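Local atomic coordinates of CRISPR system CMR subunit Cmr7 1 (Sulfolobus solfataricus, PDB entry 2X5Q), a protein that belongs to the CRISPR antiviral defence of this archaeon, as a possibly homodimeric subunit of the CMR ribonucleoprotein complex that carries crRNA. Residues 48-56 with 177-186; 72-80 with 134-143. All coordinates share one frame; numbering follows the deposited sequence.

Contact 1: residues 48-56 with 177-186; sequences IDDKGLHNI and KLYRDVEEIF
L53 N donates to D181 OD2 at 2.8 Å, nearly along the C-O axis of the carboxylate, in an almost straight bond of 165°. A water also donates to this oxygen. K177, one helical turn earlier, sits beside the carboxylate. K177 NZ meets D181 OD1 on the syn side in a 2.7 Å salt bridge, and it bonds D181 OD2 weakly as well, at 3.1 Å. The lysine chain is bent at chi2 and chi4, which turns K177 NZ back to donate to K51 O at 2.8 Å. The ammonium group therefore ties the helix to the turn while it probably steadies the negative charge of D181. G52 passes close to this pair, with G52 CA 3.2 Å from D181 OD2.

Further along the contact the packing is apolar. L178 CD1 touches both I48 CG2 and L53 CB. L53 has CG anti to its N (chi1 -176°), and L53 CD2 meets the edge of the F186 ring at CE2, 3.5 Å away. I56 CG2 approaches CE1 of that ring, and I56 CD1 meets I185 CD1 tip to tip at 3.8 Å.

On the turn, K51 N and H54 NE2 reach D49 OD1 from opposite faces of its carboxylate. The whole is a beta hairpin, closed by a type I turn with an Asx turn at D49, packed against helix 172-185.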
# COMPACT_ATOMS: atom_id res chain seq x y z
N ILE A 48 -9.78 -8.82 23.19
CA ILE A 48 -9.96 -8.01 24.39
C ILE A 48 -9.74 -8.86 25.64
O ILE A 48 -9.98 -10.08 25.63
CB ILE A 48 -11.33 -7.24 24.43
CG1 ILE A 48 -12.50 -8.15 24.76
CG2 ILE A 48 -11.61 -6.52 23.11
CD1 ILE A 48 -13.69 -7.38 25.32
N ASP A 49 -9.25 -8.23 26.69
CA ASP A 49 -9.05 -8.91 27.97
C ASP A 49 -9.09 -7.86 29.07
O ASP A 49 -9.48 -6.72 28.79
CB ASP A 49 -7.75 -9.73 27.97
CG ASP A 49 -6.50 -8.88 27.78
OD1 ASP A 49 -6.51 -7.65 28.01
OD2 ASP A 49 -5.47 -9.46 27.38
N ASP A 50 -8.68 -8.22 30.29
CA ASP A 50 -8.71 -7.27 31.40
C ASP A 50 -7.74 -6.08 31.26
O ASP A 50 -7.80 -5.16 32.07
CB ASP A 50 -8.56 -7.97 32.78
CG ASP A 50 -7.23 -8.70 32.97
OD1 ASP A 50 -6.40 -8.75 32.04
OD2 ASP A 50 -7.02 -9.28 34.06
N LYS A 51 -6.89 -6.08 30.23
CA LYS A 51 -5.95 -4.97 29.99
C LYS A 51 -6.35 -4.08 28.81
O LYS A 51 -5.69 -3.07 28.55
CB LYS A 51 -4.54 -5.51 29.75
CG LYS A 51 -4.07 -6.56 30.74
CD LYS A 51 -4.04 -6.02 32.16
CE LYS A 51 -3.62 -7.10 33.14
NZ LYS A 51 -4.09 -6.78 34.52
N GLY A 52 -7.40 -4.48 28.09
CA GLY A 52 -7.98 -3.68 27.01
C GLY A 52 -8.02 -4.43 25.68
O GLY A 52 -8.13 -5.65 25.64
N LEU A 53 -7.91 -3.66 24.61
CA LEU A 53 -7.96 -4.17 23.24
C LEU A 53 -6.55 -4.43 22.72
O LEU A 53 -5.61 -3.66 23.01
CB LEU A 53 -8.67 -3.12 22.37
CG LEU A 53 -8.93 -3.44 20.89
CD1 LEU A 53 -9.69 -4.75 20.76
CD2 LEU A 53 -9.70 -2.27 20.26
N HIS A 54 -6.39 -5.51 21.95
CA HIS A 54 -5.07 -5.95 21.47
C HIS A 54 -5.10 -6.38 20.01
O HIS A 54 -6.12 -6.85 19.52
CB HIS A 54 -4.55 -7.14 22.29
CG HIS A 54 -4.49 -6.87 23.76
ND1 HIS A 54 -3.50 -6.10 24.33
CD2 HIS A 54 -5.29 -7.27 24.77
CE1 HIS A 54 -3.71 -6.02 25.63
NE2 HIS A 54 -4.78 -6.73 25.93
N ASN A 55 -3.93 -6.28 19.37
CA ASN A 55 -3.72 -6.73 17.99
C ASN A 55 -4.56 -5.97 16.98
O ASN A 55 -5.41 -6.55 16.29
CB ASN A 55 -3.94 -8.24 17.82
CG ASN A 55 -3.03 -9.05 18.69
OD1 ASN A 55 -1.85 -8.72 18.84
ND2 ASN A 55 -3.56 -10.14 19.28
N ILE A 56 -4.29 -4.68 16.89
CA ILE A 56 -4.97 -3.79 15.98
C ILE A 56 -4.13 -3.64 14.71
O ILE A 56 -2.95 -3.36 14.78
CB ILE A 56 -5.20 -2.39 16.61
CG1 ILE A 56 -6.17 -2.47 17.80
CG2 ILE A 56 -5.77 -1.40 15.57
CD1 ILE A 56 -5.51 -2.43 19.13
N LYS A 177 -11.67 1.01 30.42
CA LYS A 177 -10.36 0.89 29.76
C LYS A 177 -10.53 0.61 28.27
O LYS A 177 -9.86 1.25 27.45
CB LYS A 177 -9.50 -0.20 30.41
CG LYS A 177 -8.14 -0.46 29.73
CD LYS A 177 -7.33 0.82 29.56
CE LYS A 177 -5.89 0.54 29.13
NZ LYS A 177 -5.81 -0.36 27.95
N LEU A 178 -11.42 -0.32 27.93
CA LEU A 178 -11.75 -0.66 26.55
C LEU A 178 -12.29 0.56 25.80
O LEU A 178 -11.89 0.81 24.66
CB LEU A 178 -12.75 -1.83 26.48
CG LEU A 178 -13.12 -2.37 25.09
CD1 LEU A 178 -11.89 -2.95 24.34
CD2 LEU A 178 -14.22 -3.43 25.17
N TYR A 179 -13.18 1.32 26.43
CA TYR A 179 -13.64 2.58 25.83
C TYR A 179 -12.48 3.55 25.60
O TYR A 179 -12.37 4.15 24.53
CB TYR A 179 -14.70 3.29 26.68
CG TYR A 179 -14.89 4.69 26.17
CD1 TYR A 179 -15.58 4.92 24.98
CD2 TYR A 179 -14.30 5.79 26.81
CE1 TYR A 179 -15.73 6.19 24.47
CE2 TYR A 179 -14.44 7.09 26.29
CZ TYR A 179 -15.16 7.27 25.12
OH TYR A 179 -15.32 8.52 24.57
N ARG A 180 -11.65 3.76 26.62
CA ARG A 180 -10.50 4.64 26.45
C ARG A 180 -9.62 4.17 25.29
O ARG A 180 -9.27 4.97 24.43
CB ARG A 180 -9.69 4.78 27.74
CG ARG A 180 -10.41 5.59 28.81
CD ARG A 180 -9.44 6.09 29.85
NE ARG A 180 -8.74 5.01 30.55
CZ ARG A 180 -9.25 4.28 31.54
NH1 ARG A 180 -10.50 4.48 31.97
NH2 ARG A 180 -8.50 3.35 32.12
N ASP A 181 -9.29 2.88 25.27
CA ASP A 181 -8.54 2.28 24.16
C ASP A 181 -9.14 2.65 22.80
O ASP A 181 -8.43 3.13 21.90
CB ASP A 181 -8.52 0.74 24.28
CG ASP A 181 -7.49 0.23 25.27
OD1 ASP A 181 -6.85 1.05 25.96
OD2 ASP A 181 -7.33 -1.00 25.38
N VAL A 182 -10.44 2.41 22.65
CA VAL A 182 -11.12 2.68 21.38
C VAL A 182 -11.00 4.15 20.98
O VAL A 182 -10.68 4.45 19.83
CB VAL A 182 -12.59 2.21 21.41
CG1 VAL A 182 -13.37 2.74 20.22
CG2 VAL A 182 -12.65 0.68 21.44
N GLU A 183 -11.20 5.05 21.94
CA GLU A 183 -11.11 6.47 21.65
C GLU A 183 -9.67 6.91 21.33
O GLU A 183 -9.47 7.72 20.43
CB GLU A 183 -11.70 7.29 22.81
CG GLU A 183 -11.76 8.79 22.55
CD GLU A 183 -12.36 9.17 21.20
OE1 GLU A 183 -13.16 8.39 20.63
OE2 GLU A 183 -12.00 10.25 20.70
N GLU A 184 -8.68 6.34 22.03
CA GLU A 184 -7.26 6.62 21.79
C GLU A 184 -6.78 6.16 20.43
O GLU A 184 -6.09 6.88 19.72
CB GLU A 184 -6.37 5.91 22.83
CG GLU A 184 -6.29 6.58 24.18
CD GLU A 184 -5.69 5.67 25.27
OE1 GLU A 184 -5.37 4.48 25.02
OE2 GLU A 184 -5.59 6.16 26.42
N ILE A 185 -7.11 4.92 20.10
CA ILE A 185 -6.48 4.23 18.98
C ILE A 185 -7.03 4.58 17.61
O ILE A 185 -6.27 4.79 16.68
CB ILE A 185 -6.59 2.69 19.15
CG1 ILE A 185 -5.79 2.24 20.36
CG2 ILE A 185 -6.10 1.95 17.90
CD1 ILE A 185 -6.24 0.88 20.86
N PHE A 186 -8.35 4.61 17.46
CA PHE A 186 -8.95 4.49 16.13
C PHE A 186 -9.16 5.83 15.41
O PHE A 186 -10.27 6.18 15.00
CB PHE A 186 -10.23 3.67 16.20
CG PHE A 186 -9.97 2.22 16.47
CD1 PHE A 186 -9.38 1.43 15.51
CD2 PHE A 186 -10.24 1.67 17.71
CE1 PHE A 186 -9.11 0.10 15.76
CE2 PHE A 186 -9.98 0.34 17.95
CZ PHE A 186 -9.41 -0.44 16.98
O HOH W 1 -4.74 -2.06 24.78

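Contact 2: residues 72-80 with 134-143; sequences VPTFDPCDY and VDLRDKVTSF
V72 and V134 make the closest of the apolar side-chain contacts, with V72 CG1 3.8 Å from V134 CG2. Each of these methyls stands anti to its own backbone N (chi1 178° for V72), and the two side chains run obliquely to each other. V134 CG1 approaches F75 CE2 at 4.3 Å, and L136 CD2 comes near V72 CG1.

Other methyls rest against backbone carbonyl oxygens. V134 CG2 lies beside P73 O, and L136 CD1 is 3.9 Å from T74 O.

The polar part centres on D79 and T141, whose side chains cross at about a right angle. Their nearest oxygens, D79 OD1 and T141 OG1, are 3.7 Å apart, and a water joins them. It donates to D79 OD1 at 2.9 Å and lies 2.8 Å from T141 OG1. The other carboxylate oxygen, D79 OD2, accepts from T74 OG1 at 2.6 Å through its anti lone pair. This bond ties T74, just before the turn 76-79, to D79, its last residue. K105 of the second subunit forms a salt bridge with the same D79 OD2.

Aromatic contact is slight: Y80 OH lies at the edge of the F143 ring, 3.7 Å from CE1.

No direct hydrogen bond joins the two segments. Across them the contact is made by apolar side chains and one bridging water. The lysine from the partner subunit probably balances the charge of D79, so this part of the fold is coupled to the dimer interface.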
# COMPACT_ATOMS: atom_id res chain seq x y z
N VAL A 72 -9.58 2.61 0.17
CA VAL A 72 -9.03 3.13 -1.07
C VAL A 72 -7.52 3.29 -0.96
O VAL A 72 -7.04 4.00 -0.07
CB VAL A 72 -9.64 4.49 -1.44
CG1 VAL A 72 -9.00 5.03 -2.72
CG2 VAL A 72 -11.17 4.35 -1.61
N PRO A 73 -6.77 2.67 -1.88
CA PRO A 73 -5.32 2.84 -1.82
C PRO A 73 -4.96 4.24 -2.31
O PRO A 73 -5.35 4.63 -3.40
CB PRO A 73 -4.79 1.75 -2.76
CG PRO A 73 -5.89 1.55 -3.76
CD PRO A 73 -7.18 1.79 -2.99
N THR A 74 -4.25 4.99 -1.49
CA THR A 74 -3.94 6.39 -1.77
C THR A 74 -2.49 6.62 -2.17
O THR A 74 -2.14 7.71 -2.67
CB THR A 74 -4.26 7.25 -0.56
OG1 THR A 74 -3.35 6.97 0.50
CG2 THR A 74 -5.70 6.97 -0.10
N PHE A 75 -1.64 5.62 -1.97
CA PHE A 75 -0.22 5.71 -2.31
C PHE A 75 0.48 6.85 -1.57
O PHE A 75 1.41 7.48 -2.09
CB PHE A 75 -0.06 5.80 -3.83
CG PHE A 75 -0.48 4.54 -4.51
CD1 PHE A 75 0.43 3.51 -4.71
CD2 PHE A 75 -1.80 4.35 -4.90
CE1 PHE A 75 0.03 2.31 -5.31
CE2 PHE A 75 -2.20 3.17 -5.50
CZ PHE A 75 -1.29 2.15 -5.71
N ASP A 76 0.00 7.09 -0.35
CA ASP A 76 0.58 8.07 0.58
C ASP A 76 0.79 7.30 1.88
O ASP A 76 -0.18 6.96 2.55
CB ASP A 76 -0.38 9.24 0.79
CG ASP A 76 0.18 10.33 1.69
OD1 ASP A 76 1.04 10.05 2.56
OD2 ASP A 76 -0.27 11.49 1.55
N PRO A 77 2.06 6.98 2.22
CA PRO A 77 2.32 6.15 3.41
C PRO A 77 1.91 6.77 4.74
O PRO A 77 1.81 6.06 5.76
CB PRO A 77 3.84 5.93 3.36
CG PRO A 77 4.37 7.04 2.57
CD PRO A 77 3.31 7.39 1.56
N CYS A 78 1.70 8.09 4.76
CA CYS A 78 1.20 8.77 5.94
C CYS A 78 -0.34 8.62 6.10
O CYS A 78 -0.88 8.99 7.16
CB CYS A 78 1.61 10.24 5.93
SG CYS A 78 3.45 10.54 6.00
N ASP A 79 -1.03 8.10 5.09
CA ASP A 79 -2.44 7.71 5.23
C ASP A 79 -2.53 6.35 5.89
O ASP A 79 -1.69 5.48 5.63
CB ASP A 79 -3.16 7.64 3.89
CG ASP A 79 -3.40 9.01 3.26
OD1 ASP A 79 -3.32 10.04 3.97
OD2 ASP A 79 -3.67 9.03 2.04
N TYR A 80 -3.54 6.17 6.75
CA TYR A 80 -3.84 4.86 7.31
C TYR A 80 -5.30 4.75 7.73
O TYR A 80 -5.99 5.75 8.01
CB TYR A 80 -2.95 4.52 8.52
CG TYR A 80 -2.91 5.59 9.57
CD1 TYR A 80 -3.91 5.70 10.53
CD2 TYR A 80 -1.88 6.52 9.60
CE1 TYR A 80 -3.88 6.72 11.50
CE2 TYR A 80 -1.83 7.51 10.55
CZ TYR A 80 -2.83 7.62 11.50
OH TYR A 80 -2.75 8.63 12.43
N VAL A 134 -7.43 3.16 -9.79
CA VAL A 134 -7.93 4.03 -8.74
C VAL A 134 -7.84 5.48 -9.22
O VAL A 134 -6.82 5.91 -9.77
CB VAL A 134 -7.20 3.81 -7.42
CG1 VAL A 134 -5.78 4.34 -7.48
CG2 VAL A 134 -7.96 4.45 -6.30
N ASP A 135 -8.93 6.22 -9.03
CA ASP A 135 -9.02 7.62 -9.45
C ASP A 135 -8.92 8.52 -8.23
O ASP A 135 -9.83 8.55 -7.39
CB ASP A 135 -10.34 7.84 -10.18
CG ASP A 135 -10.50 9.26 -10.68
OD1 ASP A 135 -9.56 10.07 -10.56
OD2 ASP A 135 -11.58 9.55 -11.24
N LEU A 136 -7.83 9.27 -8.15
CA LEU A 136 -7.58 10.14 -7.00
C LEU A 136 -7.65 11.61 -7.41
O LEU A 136 -7.12 12.49 -6.71
CB LEU A 136 -6.22 9.81 -6.40
CG LEU A 136 -6.09 8.37 -5.90
CD1 LEU A 136 -4.63 8.02 -5.63
CD2 LEU A 136 -6.96 8.16 -4.65
N ARG A 137 -8.32 11.87 -8.53
CA ARG A 137 -8.57 13.24 -8.98
C ARG A 137 -9.61 13.90 -8.09
O ARG A 137 -10.65 13.31 -7.82
CB ARG A 137 -9.09 13.26 -10.41
CG ARG A 137 -8.01 13.06 -11.47
CD ARG A 137 -8.62 12.95 -12.84
NE ARG A 137 -9.58 11.84 -12.89
CZ ARG A 137 -10.35 11.58 -13.94
NH1 ARG A 137 -10.27 12.32 -15.02
NH2 ARG A 137 -11.18 10.55 -13.90
N ASP A 138 -9.33 15.12 -7.65
CA ASP A 138 -10.37 15.96 -7.06
C ASP A 138 -10.90 15.38 -5.74
O ASP A 138 -12.09 15.50 -5.43
CB ASP A 138 -11.51 16.11 -8.08
CG ASP A 138 -12.18 17.44 -8.01
OD1 ASP A 138 -12.93 17.66 -7.03
OD2 ASP A 138 -11.97 18.27 -8.93
N LYS A 139 -10.00 14.76 -4.98
CA LYS A 139 -10.36 14.07 -3.75
C LYS A 139 -9.44 14.50 -2.63
O LYS A 139 -8.25 14.72 -2.85
CB LYS A 139 -10.27 12.57 -3.93
CG LYS A 139 -11.31 12.03 -4.91
CD LYS A 139 -11.43 10.54 -4.84
CE LYS A 139 -12.20 9.98 -6.02
NZ LYS A 139 -13.60 10.44 -6.01
N VAL A 140 -10.00 14.61 -1.42
CA VAL A 140 -9.24 15.06 -0.26
C VAL A 140 -9.28 13.97 0.79
O VAL A 140 -10.34 13.38 1.02
CB VAL A 140 -9.79 16.38 0.34
CG1 VAL A 140 -11.29 16.28 0.67
CG2 VAL A 140 -9.01 16.77 1.58
N THR A 141 -8.13 13.70 1.39
CA THR A 141 -8.02 12.76 2.49
C THR A 141 -7.83 13.57 3.77
O THR A 141 -7.06 14.54 3.79
CB THR A 141 -6.87 11.77 2.27
OG1 THR A 141 -5.61 12.45 2.36
CG2 THR A 141 -7.00 11.15 0.89
N SER A 142 -8.53 13.18 4.82
CA SER A 142 -8.55 13.94 6.05
C SER A 142 -8.37 13.03 7.22
O SER A 142 -8.92 11.94 7.24
CB SER A 142 -9.89 14.66 6.20
OG SER A 142 -10.16 15.39 5.03
N PHE A 143 -7.63 13.52 8.20
CA PHE A 143 -7.46 12.84 9.45
C PHE A 143 -8.75 12.95 10.26
O PHE A 143 -9.29 14.05 10.45
CB PHE A 143 -6.29 13.46 10.21
CG PHE A 143 -6.11 12.91 11.60
CD1 PHE A 143 -5.41 11.74 11.80
CD2 PHE A 143 -6.64 13.58 12.69
CE1 PHE A 143 -5.25 11.23 13.06
CE2 PHE A 143 -6.48 13.07 13.96
CZ PHE A 143 -5.77 11.90 14.15
O HOH W 2 -3.14 12.89 3.68

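Overall arrangement
Contact 1 and contact 2 lie in separate parts of one chain, their centres about 27 Å apart. Their nearest atoms are about 6 Å apart and do not touch. In sequence, both segments of contact 2 fall between those of contact 1. Strand 80-86 links the two regions: it starts at the end of 72-80, and its K82 and I84 pack on F186 of contact 1. Strand 188-193 follows helix 172-185 and pairs with strand 139-144 of contact 2. Contact 1 is mostly buried and touches no other chain of the assembly. Contact 2 is partly buried, and V134 and D135 extend a sheet into the second subunit.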